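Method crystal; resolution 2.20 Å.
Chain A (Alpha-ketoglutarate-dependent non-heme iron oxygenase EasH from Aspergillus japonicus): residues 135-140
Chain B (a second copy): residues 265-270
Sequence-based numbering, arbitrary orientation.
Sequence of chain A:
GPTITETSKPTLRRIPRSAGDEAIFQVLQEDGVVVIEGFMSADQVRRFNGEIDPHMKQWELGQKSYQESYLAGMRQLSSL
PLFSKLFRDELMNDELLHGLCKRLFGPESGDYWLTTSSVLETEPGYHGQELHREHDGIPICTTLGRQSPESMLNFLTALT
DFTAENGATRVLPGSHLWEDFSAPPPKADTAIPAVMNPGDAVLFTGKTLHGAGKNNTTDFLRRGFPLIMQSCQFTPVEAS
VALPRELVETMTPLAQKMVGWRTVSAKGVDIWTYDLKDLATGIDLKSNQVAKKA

Chain A, residues 135-140: HDGIPI
Chain B 265-270: SAKGVD

Contact between two copies of the iron oxygenase EasH: residues 135-140 of chain A pack against a β-hairpin tip, residues 265-270 of chain B. The chain A stretch leaves a 3-10 segment at His A135 to Gly A137 (phi/psi -69/-9, -71/-5 and -70/-15), where Ile A138 N donates a hydrogen bond to His A135 O at 3.0 Å. Ile A138 then extends (-113/117) as the N-cap of a helix that starts with Pro A139 (-60/-41) and Ile A140 (-61/-35). In chain B, strand residues Ser B265 (-103/120) and Ala B266 (-97/96) enter a type I' turn, Lys B267 (40/52) and Gly B268 (93/-9) occupy its corners, and Val B269 (-95/120) and Asp B270 (-78/125) lead out on the second strand. The turn is closed by a pair of backbone hydrogen bonds, Ala B266 N to Val B269 O at 2.7 Å and Val B269 N to Ala B266 O at 2.9 Å. A weak bond from Gly B268 N to Ser B265 OG (3.1 Å, N-H...O angle 128°) adds to it, with the serine at chi1 -172° (t). At Gly B268 a CB would jam against the carbonyl O of Lys B267, so the turn itself calls for glycine.

In the register, Gly A137 CA lies 6.0 Å from Val B269 CA and Pro A139 CA 6.6 Å from Lys B267 CA, so the two chains run in opposite directions locally. No hydrogen bond crosses between them; the 197 Å² buried, both sides summed, rests on van der Waals packing. Val B269 (chi1 -177°, t) points toward chain A; its CG1 lies 3.4 Å and its CG2 3.6 Å from Gly A137 O, so both methyls pack on that carbonyl, and Val B269 CG2 is also 4.2 Å from Asp A136 O. Gly A137 has room for a CB, which would sit 4.0 Å from Val B269 CG1.

Pro A139, its ring C-gamma exo, points toward the hairpin and spans two neighbours: its CD rests 3.8 Å from Ala B266 CB, an apolar contact, and its CG 3.9 Å from Lys B267 CG. Lys B267 starts toward chain A, but its end leads away (chi1 to chi4 -65°, -100°, 83°, 176°), so its aliphatic base packs on the proline while NZ is hydrogen-bonded elsewhere in the structure. Ile A138 (chi1 -60°, m; chi2 162°, t) points away from the hairpin. Asp A136 (-70°, m; chi2 -45°) points sideways. His A135 (85°, p; chi2 172°), Ile A140 (-174°, t; 50°, p) and Asp B270 (-81°, m; chi2 -1°) make no contact across the stretches.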

ATOM      1  N   HIS A 135      -8.826  -3.077 -11.099  1.00 31.94           N
ATOM      2  CA  HIS A 135      -7.391  -2.816 -10.898  1.00 31.21           C
ATOM      3  C   HIS A 135      -6.891  -1.480 -11.462  1.00 33.33           C
ATOM      4  O   HIS A 135      -5.755  -1.091 -11.208  1.00 33.83           O
ATOM      5  CB  HIS A 135      -6.524  -4.018 -11.351  1.00 30.33           C
ATOM      6  CG  HIS A 135      -6.173  -4.058 -12.808  1.00 31.55           C
ATOM      7  ND1 HIS A 135      -5.276  -4.977 -13.312  1.00 31.87           N
ATOM      8  CD2 HIS A 135      -6.551  -3.291 -13.863  1.00 31.63           C
ATOM      9  CE1 HIS A 135      -5.121  -4.769 -14.608  1.00 31.88           C
ATOM     10  NE2 HIS A 135      -5.885  -3.756 -14.964  1.00 31.69           N
ATOM     11  N   ASP A 136      -7.727  -0.771 -12.220  1.00 34.94           N
ATOM     12  CA  ASP A 136      -7.350   0.563 -12.711  1.00 37.09           C
ATOM     13  C   ASP A 136      -7.307   1.637 -11.616  1.00 36.96           C
ATOM     14  O   ASP A 136      -6.895   2.744 -11.874  1.00 37.70           O
ATOM     15  CB  ASP A 136      -8.228   0.973 -13.905  1.00 37.86           C
ATOM     16  CG  ASP A 136      -7.925   0.165 -15.168  1.00 39.02           C
ATOM     17  OD1 ASP A 136      -6.733  -0.030 -15.489  1.00 40.44           O
ATOM     18  OD2 ASP A 136      -8.867  -0.259 -15.863  1.00 40.11           O
ATOM     19  N   GLY A 137      -7.708   1.293 -10.388  1.00 37.52           N
ATOM     20  CA  GLY A 137      -7.418   2.115  -9.218  1.00 37.77           C
ATOM     21  C   GLY A 137      -5.947   2.145  -8.800  1.00 39.31           C
ATOM     22  O   GLY A 137      -5.564   2.994  -7.998  1.00 40.50           O
ATOM     23  N   ILE A 138      -5.134   1.217  -9.316  1.00 36.25           N
ATOM     24  CA  ILE A 138      -3.710   1.123  -9.018  1.00 35.26           C
ATOM     25  C   ILE A 138      -2.908   1.445 -10.293  1.00 35.07           C
ATOM     26  O   ILE A 138      -3.013   0.713 -11.270  1.00 35.77           O
ATOM     27  CB  ILE A 138      -3.361  -0.302  -8.560  1.00 34.40           C
ATOM     28  CG1 ILE A 138      -4.152  -0.685  -7.307  1.00 33.93           C
ATOM     29  CG2 ILE A 138      -1.853  -0.463  -8.347  1.00 35.45           C
ATOM     30  CD1 ILE A 138      -4.175  -2.194  -7.076  1.00 33.88           C
ATOM     31  N   PRO A 139      -2.100   2.532 -10.292  1.00 35.81           N
ATOM     32  CA  PRO A 139      -1.462   2.951 -11.564  1.00 36.92           C
ATOM     33  C   PRO A 139      -0.519   1.924 -12.247  1.00 36.89           C
ATOM     34  O   PRO A 139      -0.529   1.815 -13.462  1.00 36.41           O
ATOM     35  CB  PRO A 139      -0.680   4.210 -11.173  1.00 37.96           C
ATOM     36  CG  PRO A 139      -1.379   4.733  -9.982  1.00 38.06           C
ATOM     37  CD  PRO A 139      -1.911   3.541  -9.237  1.00 36.18           C
ATOM     38  N   ILE A 140       0.298   1.211 -11.482  1.00 36.81           N
ATOM     39  CA  ILE A 140       1.157   0.177 -12.067  1.00 38.00           C
ATOM     40  C   ILE A 140       0.338  -0.931 -12.757  1.00 38.15           C
ATOM     41  O   ILE A 140       0.760  -1.437 -13.782  1.00 40.59           O
ATOM     42  CB  ILE A 140       2.161  -0.412 -11.031  1.00 37.94           C
ATOM     43  CG1 ILE A 140       3.158  -1.392 -11.672  1.00 38.20           C
ATOM     44  CG2 ILE A 140       1.452  -1.158  -9.912  1.00 35.82           C
ATOM     45  CD1 ILE A 140       3.855  -0.892 -12.911  1.00 40.12           C
TER
ATOM     46  N   SER B 265      -3.162  10.791  -3.602  1.00 38.20           N
ATOM     47  CA  SER B 265      -3.723  10.581  -4.942  1.00 37.75           C
ATOM     48  C   SER B 265      -2.787   9.718  -5.785  1.00 36.85           C
ATOM     49  O   SER B 265      -1.638  10.089  -6.029  1.00 36.10           O
ATOM     50  CB  SER B 265      -3.976  11.911  -5.659  1.00 40.60           C
ATOM     51  OG  SER B 265      -4.684  11.695  -6.871  1.00 40.46           O
ATOM     52  N   ALA B 266      -3.289   8.563  -6.224  1.00 35.49           N
ATOM     53  CA  ALA B 266      -2.548   7.678  -7.116  1.00 35.82           C
ATOM     54  C   ALA B 266      -3.025   7.964  -8.523  1.00 35.93           C
ATOM     55  O   ALA B 266      -4.067   7.455  -8.925  1.00 35.20           O
ATOM     56  CB  ALA B 266      -2.795   6.219  -6.742  1.00 36.66           C
ATOM     57  N   LYS B 267      -2.287   8.811  -9.251  1.00 39.52           N
ATOM     58  CA  LYS B 267      -2.700   9.322 -10.586  1.00 41.59           C
ATOM     59  C   LYS B 267      -4.186   9.649 -10.661  1.00 40.15           C
ATOM     60  O   LYS B 267      -4.891   9.160 -11.543  1.00 40.30           O
ATOM     61  CB  LYS B 267      -2.356   8.331 -11.708  1.00 46.50           C
ATOM     62  CG  LYS B 267      -0.881   8.068 -11.959  1.00 51.50           C
ATOM     63  CD  LYS B 267      -0.342   8.845 -13.151  1.00 53.87           C
ATOM     64  CE  LYS B 267       0.029  10.260 -12.773  1.00 53.77           C
ATOM     65  NZ  LYS B 267       0.644  10.974 -13.919  1.00 53.89           N
ATOM     66  N   GLY B 268      -4.670  10.454  -9.722  1.00 40.33           N
ATOM     67  CA  GLY B 268      -6.072  10.883  -9.734  1.00 41.63           C
ATOM     68  C   GLY B 268      -7.022  10.025  -8.921  1.00 43.79           C
ATOM     69  O   GLY B 268      -8.166  10.410  -8.735  1.00 44.78           O
ATOM     70  N   VAL B 269      -6.542   8.880  -8.426  1.00 44.93           N
ATOM     71  CA  VAL B 269      -7.323   7.949  -7.624  1.00 45.91           C
ATOM     72  C   VAL B 269      -7.032   8.305  -6.177  1.00 44.11           C
ATOM     73  O   VAL B 269      -5.881   8.254  -5.755  1.00 42.52           O
ATOM     74  CB  VAL B 269      -6.880   6.466  -7.856  1.00 51.47           C
ATOM     75  CG1 VAL B 269      -7.759   5.486  -7.076  1.00 52.49           C
ATOM     76  CG2 VAL B 269      -6.840   6.106  -9.347  1.00 53.55           C
ATOM     77  N   ASP B 270      -8.053   8.678  -5.420  1.00 42.32           N
ATOM     78  CA  ASP B 270      -7.861   8.949  -4.001  1.00 44.17           C
ATOM     79  C   ASP B 270      -7.794   7.618  -3.285  1.00 44.39           C
ATOM     80  O   ASP B 270      -8.692   6.804  -3.429  1.00 46.85           O
ATOM     81  CB  ASP B 270      -9.006   9.788  -3.414  1.00 45.41           C
ATOM     82  CG  ASP B 270      -8.856  11.279  -3.695  1.00 45.91           C
ATOM     83  OD1 ASP B 270      -7.860  11.707  -4.328  1.00 47.63           O
ATOM     84  OD2 ASP B 270      -9.741  12.028  -3.245  1.00 47.71           O
TER